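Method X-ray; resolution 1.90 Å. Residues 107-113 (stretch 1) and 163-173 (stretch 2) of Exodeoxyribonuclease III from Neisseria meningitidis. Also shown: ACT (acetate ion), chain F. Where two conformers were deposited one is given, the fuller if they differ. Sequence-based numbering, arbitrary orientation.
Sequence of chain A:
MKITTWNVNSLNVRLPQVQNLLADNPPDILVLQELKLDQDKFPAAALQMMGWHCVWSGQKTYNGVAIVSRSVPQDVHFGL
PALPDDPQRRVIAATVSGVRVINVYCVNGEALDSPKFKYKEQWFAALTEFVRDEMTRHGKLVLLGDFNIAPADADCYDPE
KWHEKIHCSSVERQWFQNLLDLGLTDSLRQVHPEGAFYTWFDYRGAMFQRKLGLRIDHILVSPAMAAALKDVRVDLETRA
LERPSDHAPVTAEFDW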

# COMPACT_ATOMS: atom_id res chain seq x y z
N VAL A 107 -9.01 4.43 2.27
CA VAL A 107 -10.45 4.30 1.98
C VAL A 107 -10.73 4.18 0.48
O VAL A 107 -10.33 5.05 -0.31
CB VAL A 107 -11.26 5.47 2.59
CG1 VAL A 107 -12.76 5.24 2.41
CG2 VAL A 107 -10.92 5.64 4.07
N ASN A 108 -11.45 3.14 0.09
CA ASN A 108 -11.87 2.97 -1.28
C ASN A 108 -12.72 4.16 -1.76
O ASN A 108 -12.37 4.82 -2.75
CB ASN A 108 -12.60 1.63 -1.47
CG ASN A 108 -13.04 1.41 -2.94
OD1 ASN A 108 -13.89 2.14 -3.47
ND2 ASN A 108 -12.43 0.43 -3.59
N GLY A 109 -13.82 4.44 -1.05
CA GLY A 109 -14.65 5.60 -1.36
C GLY A 109 -15.94 5.22 -2.05
O GLY A 109 -16.91 5.97 -1.96
N GLU A 110 -15.93 4.08 -2.75
CA GLU A 110 -17.11 3.46 -3.39
C GLU A 110 -17.56 4.15 -4.66
O GLU A 110 -17.56 3.55 -5.73
CB GLU A 110 -18.29 3.35 -2.41
CG GLU A 110 -19.44 2.46 -2.92
CD GLU A 110 -20.42 2.14 -1.80
OE1 GLU A 110 -21.04 3.09 -1.26
OE2 GLU A 110 -20.51 0.97 -1.43
N ALA A 111 -17.98 5.41 -4.53
CA ALA A 111 -18.53 6.21 -5.65
C ALA A 111 -18.47 7.66 -5.17
O ALA A 111 -18.50 7.91 -3.96
CB ALA A 111 -20.00 5.81 -5.97
N LEU A 112 -18.35 8.60 -6.11
CA LEU A 112 -18.23 10.00 -5.70
C LEU A 112 -19.45 10.50 -4.95
O LEU A 112 -19.33 11.41 -4.16
CB LEU A 112 -17.87 10.92 -6.89
CG LEU A 112 -16.38 11.21 -7.02
CD1 LEU A 112 -15.64 9.91 -7.31
CD2 LEU A 112 -16.11 12.26 -8.13
N ASP A 113 -20.62 9.87 -5.16
CA ASP A 113 -21.85 10.29 -4.44
C ASP A 113 -22.15 9.42 -3.21
O ASP A 113 -23.21 9.57 -2.56
CB ASP A 113 -23.05 10.35 -5.39
CG ASP A 113 -23.30 9.04 -6.13
OD1 ASP A 113 -22.58 8.05 -5.85
OD2 ASP A 113 -24.23 8.99 -6.98
C ACT F . -11.22 -1.44 -6.30
O ACT F . -12.17 -0.65 -6.49
OXT ACT F . -11.48 -2.54 -5.76
CH3 ACT F . -9.86 -1.00 -6.72
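Stretch 2 (163-173) HEKIHCSSVER

Stretch 1 has no regular helix or strand. Stretch 2 begins as loop, makes a type II beta turn from Lys165 to Cys168, and enters a helix at Ser170. Ser169 caps that helix: its OG accepts from Glu172 N at 3.2 Å. The CA atoms of Ala111 and Ile166 are 5.3 Å apart, those of Asn108 and His167 7.7 Å. The pairs run in opposite order along the two stretches, so the chains are roughly antiparallel here.

Most of the contact is van der Waals, and no direct hydrogen bond joins the stretches. The CA-to-CB bond of Ile166 points toward stretch 1. Its CD1 lies 3.5 Å from Asn108 O and 3.7 Å from Gly109 C. A CB on Gly109 would fall 2.8 Å from Ile166 CD1, a clash; the backbone angles there also call for glycine. Leu112 CD1 meets Ile166 CD1 at 4.2 Å. Leu112 CD2 reaches Glu164 O at 3.6 Å and Ser169 CB at 3.8 Å. Asn108 ND2 sits at the His167 ring edge, 3.5 Å from CE1.

Hydrogen-bonded links are indirect. Asn108 ND2 and His167 NE2 both donate to ACT O, at 3.1 and 2.7 Å. Water 1 accepts from Leu112 N at 3.2 Å and, weakly, from Ile166 N at 3.3 Å.

Internally, Glu110 N donates to Asn108 OD1 and His167 N to Glu172 OE2, both at 2.9 Å.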

# COMPACT_ATOMS: atom_id res chain seq x y z
N HIS A 163 -13.70 9.03 -16.25
CA HIS A 163 -13.64 10.50 -16.11
C HIS A 163 -14.47 10.96 -14.90
O HIS A 163 -15.69 10.82 -14.87
CB HIS A 163 -14.10 11.20 -17.39
CG HIS A 163 -14.24 12.68 -17.22
ND1 HIS A 163 -13.16 13.54 -17.23
CD2 HIS A 163 -15.34 13.46 -17.04
CE1 HIS A 163 -13.58 14.78 -17.05
NE2 HIS A 163 -14.90 14.76 -16.92
N GLU A 164 -13.78 11.49 -13.87
CA GLU A 164 -14.44 11.82 -12.60
C GLU A 164 -15.22 10.65 -12.01
O GLU A 164 -16.30 10.84 -11.45
CB GLU A 164 -15.32 13.10 -12.69
CG GLU A 164 -14.58 14.29 -13.34
CD GLU A 164 -13.47 14.86 -12.46
OE1 GLU A 164 -12.97 14.17 -11.55
OE2 GLU A 164 -13.12 16.04 -12.64
N LYS A 165 -14.66 9.44 -12.14
CA LYS A 165 -15.20 8.27 -11.44
C LYS A 165 -14.22 7.86 -10.35
O LYS A 165 -13.05 8.31 -10.34
CB LYS A 165 -15.43 7.10 -12.42
CG LYS A 165 -16.23 7.50 -13.66
CD LYS A 165 -17.73 7.43 -13.46
CE LYS A 165 -18.45 7.24 -14.82
NZ LYS A 165 -17.99 8.30 -15.79
N ILE A 166 -14.71 7.02 -9.43
CA ILE A 166 -13.95 6.59 -8.25
C ILE A 166 -12.52 6.16 -8.69
O ILE A 166 -12.33 5.58 -9.76
CB ILE A 166 -14.73 5.49 -7.43
CG1 ILE A 166 -14.19 5.34 -5.98
CG2 ILE A 166 -14.76 4.15 -8.20
CD1 ILE A 166 -14.29 6.61 -5.05
N HIS A 167 -11.54 6.48 -7.85
CA HIS A 167 -10.12 6.22 -8.07
C HIS A 167 -9.40 7.19 -8.98
O HIS A 167 -8.21 7.44 -8.79
CB HIS A 167 -9.80 4.77 -8.53
CG HIS A 167 -10.41 3.71 -7.68
ND1 HIS A 167 -10.31 3.71 -6.30
CD2 HIS A 167 -11.16 2.63 -8.01
CE1 HIS A 167 -10.96 2.66 -5.82
NE2 HIS A 167 -11.48 1.99 -6.83
N CYS A 168 -10.11 7.72 -9.98
CA CYS A 168 -9.51 8.56 -11.02
C CYS A 168 -10.02 10.01 -11.09
O CYS A 168 -9.78 10.70 -12.09
CB CYS A 168 -9.74 7.89 -12.38
SG CYS A 168 -9.13 6.20 -12.44
N SER A 169 -10.73 10.45 -10.06
CA SER A 169 -11.28 11.82 -10.05
C SER A 169 -10.24 12.89 -9.75
O SER A 169 -9.20 12.64 -9.09
CB SER A 169 -12.47 11.96 -9.06
OG SER A 169 -12.02 11.95 -7.71
N SER A 170 -10.50 14.08 -10.26
CA SER A 170 -9.65 15.25 -10.02
C SER A 170 -9.47 15.52 -8.52
O SER A 170 -8.34 15.80 -8.05
CB SER A 170 -10.22 16.47 -10.76
OG SER A 170 -11.54 16.81 -10.31
N VAL A 171 -10.53 15.41 -7.75
CA VAL A 171 -10.38 15.68 -6.31
C VAL A 171 -9.52 14.61 -5.59
O VAL A 171 -8.68 14.95 -4.76
CB VAL A 171 -11.73 15.94 -5.59
CG1 VAL A 171 -12.64 14.69 -5.62
CG2 VAL A 171 -11.49 16.47 -4.18
N GLU A 172 -9.74 13.34 -5.90
CA GLU A 172 -8.89 12.26 -5.36
C GLU A 172 -7.45 12.50 -5.74
O GLU A 172 -6.53 12.34 -4.92
CB GLU A 172 -9.35 10.91 -5.89
CG GLU A 172 -10.59 10.34 -5.18
CD GLU A 172 -11.20 9.16 -5.95
OE1 GLU A 172 -11.68 9.39 -7.08
OE2 GLU A 172 -11.19 8.02 -5.46
N ARG A 173 -7.24 12.93 -6.99
CA ARG A 173 -5.86 13.21 -7.42
C ARG A 173 -5.24 14.36 -6.63
O ARG A 173 -4.05 14.34 -6.29
CB ARG A 173 -5.81 13.40 -8.94
CG ARG A 173 -6.06 12.10 -9.65
CD ARG A 173 -6.27 12.29 -11.13
NE ARG A 173 -6.28 10.95 -11.77
CZ ARG A 173 -6.69 10.72 -13.00
NH1 ARG A 173 -7.13 11.74 -13.76
NH2 ARG A 173 -6.63 9.49 -13.51
O HOH W 1 -18.00 7.22 -8.99